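Local coordinates for protein cytochrome P450 reductase (Amycolatopsis methanolica 239, PDB 5OGX) that transfers electrons from NADH through FAD and a [2Fe-2S] cluster to the cytochrome P450 GcoA, which O-demethylates lignin-derived aromatics such as guaiacol, at residues Glu137-Val140 / Ala145-Gln148. Sequence-based numbering, arbitrary orientation.
Sequences ELVV and ARRQ. With FAD (flavin-adenine dinucleotide), chain B.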
loop_
_atom_site.group_PDB
_atom_site.type_symbol
_atom_site.label_atom_id
_atom_site.label_comp_id
_atom_site.label_asym_id
_atom_site.label_seq_id
_atom_site.Cartn_x
_atom_site.Cartn_y
_atom_site.Cartn_z
ATOM N N GLU A 137 6.068 -7.550 2.055
ATOM C CA GLU A 137 7.177 -7.609 1.114
ATOM C C GLU A 137 7.576 -9.064 0.915
ATOM O O GLU A 137 7.963 -9.742 1.878
ATOM C CB GLU A 137 8.334 -6.775 1.660
ATOM C CG GLU A 137 9.539 -6.660 0.774
ATOM C CD GLU A 137 10.619 -5.886 1.500
ATOM O OE1 GLU A 137 11.721 -6.428 1.694
ATOM O OE2 GLU A 137 10.330 -4.746 1.927
ATOM N N LEU A 138 7.470 -9.548 -0.323
ATOM C CA LEU A 138 7.857 -10.912 -0.655
ATOM C C LEU A 138 9.230 -10.915 -1.309
ATOM O O LEU A 138 9.620 -9.960 -1.985
ATOM C CB LEU A 138 6.847 -11.571 -1.605
ATOM C CG LEU A 138 5.353 -11.543 -1.259
ATOM C CD1 LEU A 138 4.564 -12.442 -2.237
ATOM C CD2 LEU A 138 5.107 -11.969 0.169
ATOM N N VAL A 139 9.950 -12.017 -1.128
ATOM C CA VAL A 139 11.226 -12.244 -1.800
ATOM C C VAL A 139 11.031 -13.367 -2.813
ATOM O O VAL A 139 10.531 -14.445 -2.466
ATOM C CB VAL A 139 12.339 -12.589 -0.795
ATOM C CG1 VAL A 139 13.681 -12.742 -1.521
ATOM C CG2 VAL A 139 12.429 -11.522 0.277
ATOM N N VAL A 140 11.410 -13.112 -4.062
ATOM C CA VAL A 140 11.251 -14.111 -5.117
ATOM C C VAL A 140 12.265 -15.221 -4.872
ATOM O O VAL A 140 13.469 -14.955 -4.783
ATOM C CB VAL A 140 11.435 -13.502 -6.518
ATOM C CG1 VAL A 140 11.311 -14.594 -7.609
ATOM C CG2 VAL A 140 10.446 -12.359 -6.737
ATOM N N ALA A 145 14.963 -10.835 -5.710
ATOM C CA ALA A 145 14.151 -9.650 -5.952
ATOM C C ALA A 145 13.098 -9.492 -4.857
ATOM O O ALA A 145 12.525 -10.473 -4.384
ATOM C CB ALA A 145 13.480 -9.766 -7.318
ATOM N N ARG A 146 12.833 -8.247 -4.463
ATOM C CA ARG A 146 11.848 -7.946 -3.430
ATOM C C ARG A 146 10.686 -7.189 -4.048
ATOM O O ARG A 146 10.902 -6.228 -4.791
ATOM C CB ARG A 146 12.481 -7.117 -2.308
ATOM C CG ARG A 146 13.817 -7.695 -1.874
ATOM C CD ARG A 146 14.414 -6.961 -0.694
ATOM N NE ARG A 146 13.809 -7.396 0.558
ATOM C CZ ARG A 146 14.217 -8.441 1.275
ATOM N NH1 ARG A 146 15.243 -9.184 0.876
ATOM N NH2 ARG A 146 13.585 -8.742 2.401
ATOM N N ARG A 147 9.459 -7.619 -3.743
ATOM C CA ARG A 147 8.273 -7.019 -4.334
ATOM C C ARG A 147 7.176 -6.888 -3.290
ATOM O O ARG A 147 7.038 -7.738 -2.403
ATOM C CB ARG A 147 7.751 -7.828 -5.533
ATOM C CG ARG A 147 8.790 -8.000 -6.650
ATOM C CD ARG A 147 9.053 -6.698 -7.388
ATOM N NE ARG A 147 9.848 -6.927 -8.597
ATOM C CZ ARG A 147 11.169 -6.801 -8.662
ATOM N NH1 ARG A 147 11.866 -6.453 -7.579
ATOM N NH2 ARG A 147 11.801 -7.038 -9.810
ATOM N N GLN A 148 6.421 -5.799 -3.398
ATOM C CA GLN A 148 5.369 -5.444 -2.455
ATOM C C GLN A 148 4.019 -5.929 -2.961
ATOM O O GLN A 148 3.698 -5.742 -4.139
ATOM C CB GLN A 148 5.311 -3.924 -2.310
ATOM C CG GLN A 148 6.658 -3.257 -2.018
ATOM C CD GLN A 148 7.482 -2.854 -3.262
ATOM O OE1 GLN A 148 7.326 -3.395 -4.362
ATOM N NE2 GLN A 148 8.378 -1.894 -3.066
HETATM P PA FAD B . 9.452 -6.606 -12.886
HETATM O O1A FAD B . 10.418 -7.715 -13.226
HETATM O O2A FAD B . 9.915 -5.708 -11.765
HETATM O O5B FAD B . 9.159 -5.662 -14.206
HETATM C C5B FAD B . 9.272 -6.223 -15.495
HETATM C C4B FAD B . 9.240 -5.050 -16.517
HETATM O O4B FAD B . 8.032 -4.561 -16.583
HETATM C C3B FAD B . 10.131 -3.895 -16.029
HETATM O O3B FAD B . 10.719 -3.308 -17.101
HETATM C C2B FAD B . 9.146 -2.940 -15.312
HETATM O O2B FAD B . 9.669 -1.541 -15.267
HETATM C C1B FAD B . 8.041 -3.053 -16.002
HETATM N N9A FAD B . 6.870 -2.989 -15.167
HETATM C C8A FAD B . 6.822 -3.183 -13.842
HETATM N N7A FAD B . 5.544 -3.064 -13.457
HETATM C C5A FAD B . 4.808 -2.809 -14.553
HETATM C C6A FAD B . 3.458 -2.604 -14.714
HETATM N N6A FAD B . 2.263 -2.561 -13.892
HETATM N N1A FAD B . 2.961 -2.370 -15.922
HETATM C C2A FAD B . 3.785 -2.327 -16.999
HETATM N N3A FAD B . 5.119 -2.530 -16.849
HETATM C C4A FAD B . 5.620 -2.770 -15.613
HETATM N N1 FAD B . 1.223 -5.414 -7.619
HETATM C C2 FAD B . 0.047 -6.276 -7.605
HETATM O O2 FAD B . -0.200 -6.964 -8.538
HETATM N N3 FAD B . -0.814 -6.300 -6.413
HETATM C C4 FAD B . -0.569 -5.492 -5.259
HETATM O O4 FAD B . -1.295 -5.526 -4.322
HETATM C C4X FAD B . 0.629 -4.599 -5.311
HETATM N N5 FAD B . 0.923 -3.796 -4.164
HETATM C C5X FAD B . 2.089 -2.919 -4.236
HETATM C C6 FAD B . 2.341 -2.087 -3.142
HETATM C C7 FAD B . 3.461 -1.257 -3.226
HETATM C C7M FAD B . 3.597 -0.438 -1.942
HETATM C C8 FAD B . 4.288 -1.258 -4.347
HETATM C C8M FAD B . 5.493 -0.326 -4.341
HETATM C C9 FAD B . 4.025 -2.080 -5.438
HETATM C C9A FAD B . 2.916 -2.899 -5.372
HETATM N N10 FAD B . 2.649 -3.766 -6.532
HETATM C C10 FAD B . 1.487 -4.589 -6.476
HETATM C "C1'" FAD B . 3.559 -3.808 -7.690
HETATM C "C2'" FAD B . 4.418 -5.108 -7.384
HETATM O "O2'" FAD B . 5.202 -5.017 -6.202
HETATM C "C3'" FAD B . 5.391 -5.507 -8.515
HETATM O "O3'" FAD B . 6.095 -4.363 -8.904
HETATM C "C4'" FAD B . 4.638 -6.082 -9.730
HETATM O "O4'" FAD B . 3.983 -7.268 -9.368
HETATM C "C5'" FAD B . 5.608 -6.385 -10.892
HETATM O "O5'" FAD B . 6.731 -7.084 -10.391
HETATM P P FAD B . 7.522 -8.135 -11.371
HETATM O O1P FAD B . 8.735 -8.622 -10.627
HETATM O O2P FAD B . 6.586 -9.198 -11.897
HETATM O O3P FAD B . 7.961 -7.226 -12.662
#
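Leu138 and Arg147 form the antiparallel hydrogen-bonded pair of a beta hairpin, strands 135-139 and 146-150, at one side of the antiparallel sheet of the FAD-binding domain. Leu138 N donates to Arg147 O (2.8 Å) and Arg147 N returns a bond to Leu138 O; beyond the strand end, Val140 N reaches Ala145 O at 2.9 Å, next to the turn. Glu137 with Gln148 and Val139 with Arg146 are the flanking non-hydrogen-bonded pairs; Glu137 CA, Val139 CA and Arg146 CA add CA-H...O contacts to the carbonyls of Arg147, Ala145 and Leu138, respectively.

On the face carrying Glu137, Val139 and Arg146, a salt bridge runs diagonally between the strands. The glutamate chain is extended, with CG opposite its backbone N (chi1 -177°), and OE1 meets Arg146 NE at 2.6 Å. That oxygen lies in the guanidinium plane but is approached on its anti side, and the two flat groups stand perpendicular (90°); a weaker bond from NH2 ends on the same OE1. Val139 CG2 packs over one guanidinium face, off centre, while Glu137 OE2 is bonded to Asn38 of the [2Fe-2S] cluster loop, linking the hairpin to the 2Fe-2S domain.

Between the two segments the apolar packing is slight: Val140 CG2 touches Ala145 CB. Trp177 of helix 174-178 touches the side chains of Leu138 and Val140.

Strand 146-150 also carries part of the flavin site. Gln148 O accepts a 2.7 Å bond from the ribityl O2' of FAD, and its CB and CG lie against the dimethylbenzene end of the isoalloxazine. Arg147, whose chain folds back at its second torsion (-71°), has its rotation fixed by two bonds: NH1 to Arg146 O, from above the carbonyl plane, and NE to the phosphate oxygen O1P of FAD at 2.9 Å.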